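Local coordinates for protein separin (Saccharomyces cerevisiae, PDB 5U1T) that cleaves the cohesin subunit MCD1/SCC1 as a caspase-like cysteine protease at the onset of anaphase, so that chromosomes can segregate, at residues A[1046-1049]-A[1050-1054]; A[1027-1031]-A[1032-1036]. All blocks are in the same frame, centred on the assembly; numbering follows the deposited sequence.

Overall arrangement
Both contacts are local, each within one continuous run of chain, and they follow in series: contact 2 (1027-1036) spans the turn between helix 1012-1028 and helix 1036-1054, and contact 1 (1046-1054) is the last part of that second helix. Their centres lie about 19 Å apart, their nearest atoms about 6 Å. Contact 1 is buried, with regular i to i+4 bonding and leucine, isoleucine and threonine side chains. Contact 2 is at the surface, where i to i+3 bonds of a 3-10 turn form and two leucine pairs pack beside Lys1030 and Asp1032, whose charged ends do not meet. A threonine hydroxyl bonds back to a carbonyl in each, four residues back in contact 1 and three in contact 2.

Contact 1 (A[1046-1049]-A[1050-1054]); sequences SSLT and LTILS
The flat group to look at first is the peptide carbonyl of Ser1047, which Thr1051 grips twice, its hydroxyl and its amide coming from opposite faces of the carbonyl plane. Thr1051 OG1 lies 2.7 Å from Ser1047 O, and Thr1051 N is 2.9 Å from the same Ser1047 O; each donor is tilted about 30° from the plane. With OG1 beside its own backbone N (chi1 -59°), the hydroxyl swings back over the preceding turn, which gives a hydroxyl in a buried residue a backbone acceptor one turn back. The carbonyl of Ser1046 takes a single donor from these segments, Leu1050 N, 3.2 Å from Ser1046 O and above its plane. This is the regular i to i+4 ladder of an alpha-helix, here the last turns of helix 1036-1054, and a nearly straight rung is Ile1052 N to Leu1048 O, 177° at the hydrogen. Beside it the side chains of Leu1048 and Ile1052 lie alongside each other, pointing the same way, with Leu1048 CD1 3.7 Å from Ile1052 CD1. Thr1049 turns its hydroxyl back to Leu1045 O, while its side chain and those of Ile1052 and Leu1053 pack on Leu1019 of helix 1012-1028. Thr1051 meets His1160 and Arg1162 of strand 1157-1163, and Leu1050 rests on Ile962 of strand 960-962.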
loop_
_atom_site.group_PDB
_atom_site.type_symbol
_atom_site.label_atom_id
_atom_site.label_comp_id
_atom_site.label_asym_id
_atom_site.label_seq_id
_atom_site.Cartn_x
_atom_site.Cartn_y
_atom_site.Cartn_z
ATOM N N SER A 1046 -4.816 12.780 39.894
ATOM C CA SER A 1046 -5.815 13.770 40.203
ATOM C C SER A 1046 -6.298 13.625 41.652
ATOM O O SER A 1046 -6.543 14.612 42.358
ATOM C CB SER A 1046 -6.970 13.639 39.216
ATOM O OG SER A 1046 -8.123 14.293 39.689
ATOM N N SER A 1047 -6.420 12.385 42.099
ATOM C CA SER A 1047 -6.855 12.148 43.450
ATOM C C SER A 1047 -5.686 12.307 44.436
ATOM O O SER A 1047 -5.894 12.702 45.575
ATOM C CB SER A 1047 -7.480 10.766 43.578
ATOM O OG SER A 1047 -6.459 9.801 43.667
ATOM N N LEU A 1048 -4.464 12.011 44.008
ATOM C CA LEU A 1048 -3.319 12.262 44.869
ATOM C C LEU A 1048 -3.133 13.761 45.099
ATOM O O LEU A 1048 -2.865 14.189 46.216
ATOM C CB LEU A 1048 -2.042 11.667 44.291
ATOM C CG LEU A 1048 -0.757 12.065 45.022
ATOM C CD1 LEU A 1048 -0.788 11.625 46.473
ATOM C CD2 LEU A 1048 0.444 11.487 44.341
ATOM N N THR A 1049 -3.288 14.560 44.052
ATOM C CA THR A 1049 -3.157 15.998 44.193
ATOM C C THR A 1049 -4.227 16.556 45.137
ATOM O O THR A 1049 -3.949 17.424 45.962
ATOM C CB THR A 1049 -3.223 16.700 42.816
ATOM O OG1 THR A 1049 -2.182 16.182 41.989
ATOM C CG2 THR A 1049 -3.051 18.224 42.947
ATOM N N LEU A 1050 -5.444 16.041 45.026
ATOM C CA LEU A 1050 -6.536 16.470 45.893
ATOM C C LEU A 1050 -6.246 16.088 47.341
ATOM O O LEU A 1050 -6.468 16.867 48.267
ATOM C CB LEU A 1050 -7.852 15.852 45.444
ATOM C CG LEU A 1050 -9.019 16.420 46.238
ATOM C CD1 LEU A 1050 -9.128 17.914 45.999
ATOM C CD2 LEU A 1050 -10.321 15.700 45.925
ATOM N N THR A 1051 -5.730 14.881 47.518
ATOM C CA THR A 1051 -5.408 14.369 48.832
ATOM C C THR A 1051 -4.313 15.199 49.496
ATOM O O THR A 1051 -4.477 15.617 50.638
ATOM C CB THR A 1051 -4.992 12.903 48.748
ATOM O OG1 THR A 1051 -6.071 12.151 48.186
ATOM C CG2 THR A 1051 -4.667 12.354 50.116
ATOM N N ILE A 1052 -3.207 15.452 48.795
ATOM C CA ILE A 1052 -2.171 16.319 49.361
ATOM C C ILE A 1052 -2.732 17.688 49.695
ATOM O O ILE A 1052 -2.521 18.199 50.787
ATOM C CB ILE A 1052 -0.989 16.543 48.435
ATOM C CG1 ILE A 1052 -0.482 15.224 47.850
ATOM C CG2 ILE A 1052 0.101 17.274 49.185
ATOM C CD1 ILE A 1052 0.036 14.289 48.861
ATOM N N LEU A 1053 -3.459 18.275 48.758
ATOM C CA LEU A 1053 -4.012 19.605 48.970
ATOM C C LEU A 1053 -4.884 19.717 50.221
ATOM O O LEU A 1053 -4.761 20.678 50.979
ATOM C CB LEU A 1053 -4.813 20.038 47.747
ATOM C CG LEU A 1053 -4.102 21.110 46.944
ATOM C CD1 LEU A 1053 -4.774 21.268 45.599
ATOM C CD2 LEU A 1053 -4.126 22.409 47.699
ATOM N N SER A 1054 -5.758 18.736 50.423
ATOM C CA SER A 1054 -6.752 18.794 51.486
ATOM C C SER A 1054 -6.156 18.545 52.862
ATOM O O SER A 1054 -6.711 18.979 53.862
ATOM C CB SER A 1054 -7.829 17.778 51.232
ATOM O OG SER A 1054 -7.182 16.549 50.999
#

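Contact 2 (A[1027-1031]-A[1032-1036]); sequences ESLKL and DTLDN
Leu1031 and Leu1034 cross at an angle, and their branch ends meet where Leu1031 CD2 comes 3.8 Å from Leu1034 CD1. The bond from CA to CB of Leu1034 heads for the preceding turn, and chi1 of -57° keeps CG beside its own backbone N, over the Leu1031 carbonyl. The same carbonyl takes the amide of Leu1034, 2.7 Å from Leu1034 N to Leu1031 O, with the donor standing well above the carbonyl plane. Leu1029 adds a looser touch, its CD1 4.4 Å from Leu1034 CD1.

Thr1033 works one step earlier. Thr1033 OG1 comes almost end-on to Lys1030 O, at 2.8 Å, whereas Thr1033 N lies above the carbonyl plane, 3.2 Å from the same Lys1030 O. Two donors from one residue thus hold a single acceptor. A chi1 of 76° sets the hydroxyl between N and the carbonyl carbon and leaves the methyl lying against the lysine: Thr1033 CG2 is 3.9 Å from Lys1030 CB. Beyond CB the lysine bends away, and its ammonium makes no direct contact with the carboxylate of Asp1032.

These i to i+3 bonds mark a short 3-10 turn between two helices, and Asp1035 then serves as the N-cap of helix 1036-1054, its carboxylate capping Glu1038 N. Leu1029 and Leu1034 pack on Ile932 of helix 927-946, Leu1031 on Leu1075 of helix 1075-1088, and Asp1032 on Ile1112 of helix 1111-1127.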
loop_
_atom_site.group_PDB
_atom_site.type_symbol
_atom_site.label_atom_id
_atom_site.label_comp_id
_atom_site.label_asym_id
_atom_site.label_seq_id
_atom_site.Cartn_x
_atom_site.Cartn_y
_atom_site.Cartn_z
ATOM N N GLU A 1027 -7.390 19.341 35.273
ATOM C CA GLU A 1027 -8.798 19.537 35.002
ATOM C C GLU A 1027 -9.004 20.067 33.599
ATOM O O GLU A 1027 -10.089 19.949 33.029
ATOM C CB GLU A 1027 -9.412 20.488 36.030
ATOM C CG GLU A 1027 -9.734 19.824 37.358
ATOM C CD GLU A 1027 -9.754 20.803 38.517
ATOM O OE1 GLU A 1027 -10.202 20.413 39.630
ATOM O OE2 GLU A 1027 -9.319 21.966 38.324
ATOM N N SER A 1028 -7.955 20.640 33.028
ATOM C CA SER A 1028 -8.100 21.261 31.721
ATOM C C SER A 1028 -8.172 20.231 30.604
ATOM O O SER A 1028 -8.811 20.488 29.583
ATOM C CB SER A 1028 -6.957 22.243 31.447
ATOM O OG SER A 1028 -5.724 21.576 31.253
ATOM N N LEU A 1029 -7.558 19.062 30.777
ATOM C CA LEU A 1029 -7.390 18.201 29.623
ATOM C C LEU A 1029 -8.628 17.380 29.250
ATOM O O LEU A 1029 -9.410 16.965 30.097
ATOM C CB LEU A 1029 -6.171 17.295 29.805
ATOM C CG LEU A 1029 -5.775 16.649 31.105
ATOM C CD1 LEU A 1029 -6.747 15.563 31.404
ATOM C CD2 LEU A 1029 -4.387 16.079 30.919
ATOM N N LYS A 1030 -8.794 17.188 27.941
ATOM C CA LYS A 1030 -9.942 16.500 27.370
ATOM C C LYS A 1030 -9.759 15.003 27.466
ATOM O O LYS A 1030 -8.845 14.450 26.865
ATOM C CB LYS A 1030 -10.138 16.900 25.914
ATOM C CG LYS A 1030 -10.369 18.380 25.699
ATOM C CD LYS A 1030 -11.595 18.860 26.453
ATOM C CE LYS A 1030 -12.092 20.186 25.874
ATOM N NZ LYS A 1030 -13.365 20.670 26.503
ATOM N N LEU A 1031 -10.638 14.348 28.218
ATOM C CA LEU A 1031 -10.438 12.946 28.545
ATOM C C LEU A 1031 -10.566 12.065 27.322
ATOM O O LEU A 1031 -9.828 11.093 27.192
ATOM C CB LEU A 1031 -11.427 12.500 29.635
ATOM C CG LEU A 1031 -11.316 13.249 30.974
ATOM C CD1 LEU A 1031 -12.293 12.685 31.976
ATOM C CD2 LEU A 1031 -9.894 13.242 31.531
ATOM N N ASP A 1032 -11.477 12.414 26.414
ATOM C CA ASP A 1032 -11.663 11.648 25.163
ATOM C C ASP A 1032 -10.400 11.510 24.308
ATOM O O ASP A 1032 -10.347 10.677 23.394
ATOM C CB ASP A 1032 -12.752 12.279 24.308
ATOM C CG ASP A 1032 -12.681 13.784 24.328
ATOM O OD1 ASP A 1032 -13.040 14.359 25.390
ATOM O OD2 ASP A 1032 -12.257 14.377 23.302
ATOM N N THR A 1033 -9.383 12.313 24.600
ATOM C CA THR A 1033 -8.112 12.168 23.907
ATOM C C THR A 1033 -7.166 11.174 24.602
ATOM O O THR A 1033 -6.018 11.017 24.178
ATOM C CB THR A 1033 -7.405 13.519 23.771
ATOM O OG1 THR A 1033 -6.841 13.869 25.033
ATOM C CG2 THR A 1033 -8.391 14.597 23.363
ATOM N N LEU A 1034 -7.641 10.487 25.645
ATOM C CA LEU A 1034 -6.765 9.595 26.414
ATOM C C LEU A 1034 -6.968 8.114 26.139
ATOM O O LEU A 1034 -8.083 7.653 25.949
ATOM C CB LEU A 1034 -6.946 9.847 27.903
ATOM C CG LEU A 1034 -6.697 11.283 28.346
ATOM C CD1 LEU A 1034 -7.001 11.490 29.831
ATOM C CD2 LEU A 1034 -5.266 11.596 28.028
ATOM N N ASP A 1035 -5.872 7.369 26.105
ATOM C CA ASP A 1035 -5.960 5.920 26.120
ATOM C C ASP A 1035 -6.272 5.507 27.545
ATOM O O ASP A 1035 -5.928 6.230 28.487
ATOM C CB ASP A 1035 -4.668 5.287 25.656
ATOM C CG ASP A 1035 -3.489 5.801 26.419
ATOM O OD1 ASP A 1035 -3.013 6.915 26.073
ATOM O OD2 ASP A 1035 -3.060 5.121 27.388
ATOM N N ASN A 1036 -6.910 4.356 27.716
ATOM C CA ASN A 1036 -7.369 3.939 29.024
ATOM C C ASN A 1036 -6.276 3.926 30.085
ATOM O O ASN A 1036 -6.522 4.339 31.218
ATOM C CB ASN A 1036 -8.018 2.565 28.952
ATOM C CG ASN A 1036 -9.024 2.350 30.073
ATOM O OD1 ASN A 1036 -10.044 3.047 30.145
ATOM N ND2 ASN A 1036 -8.735 1.394 30.960
#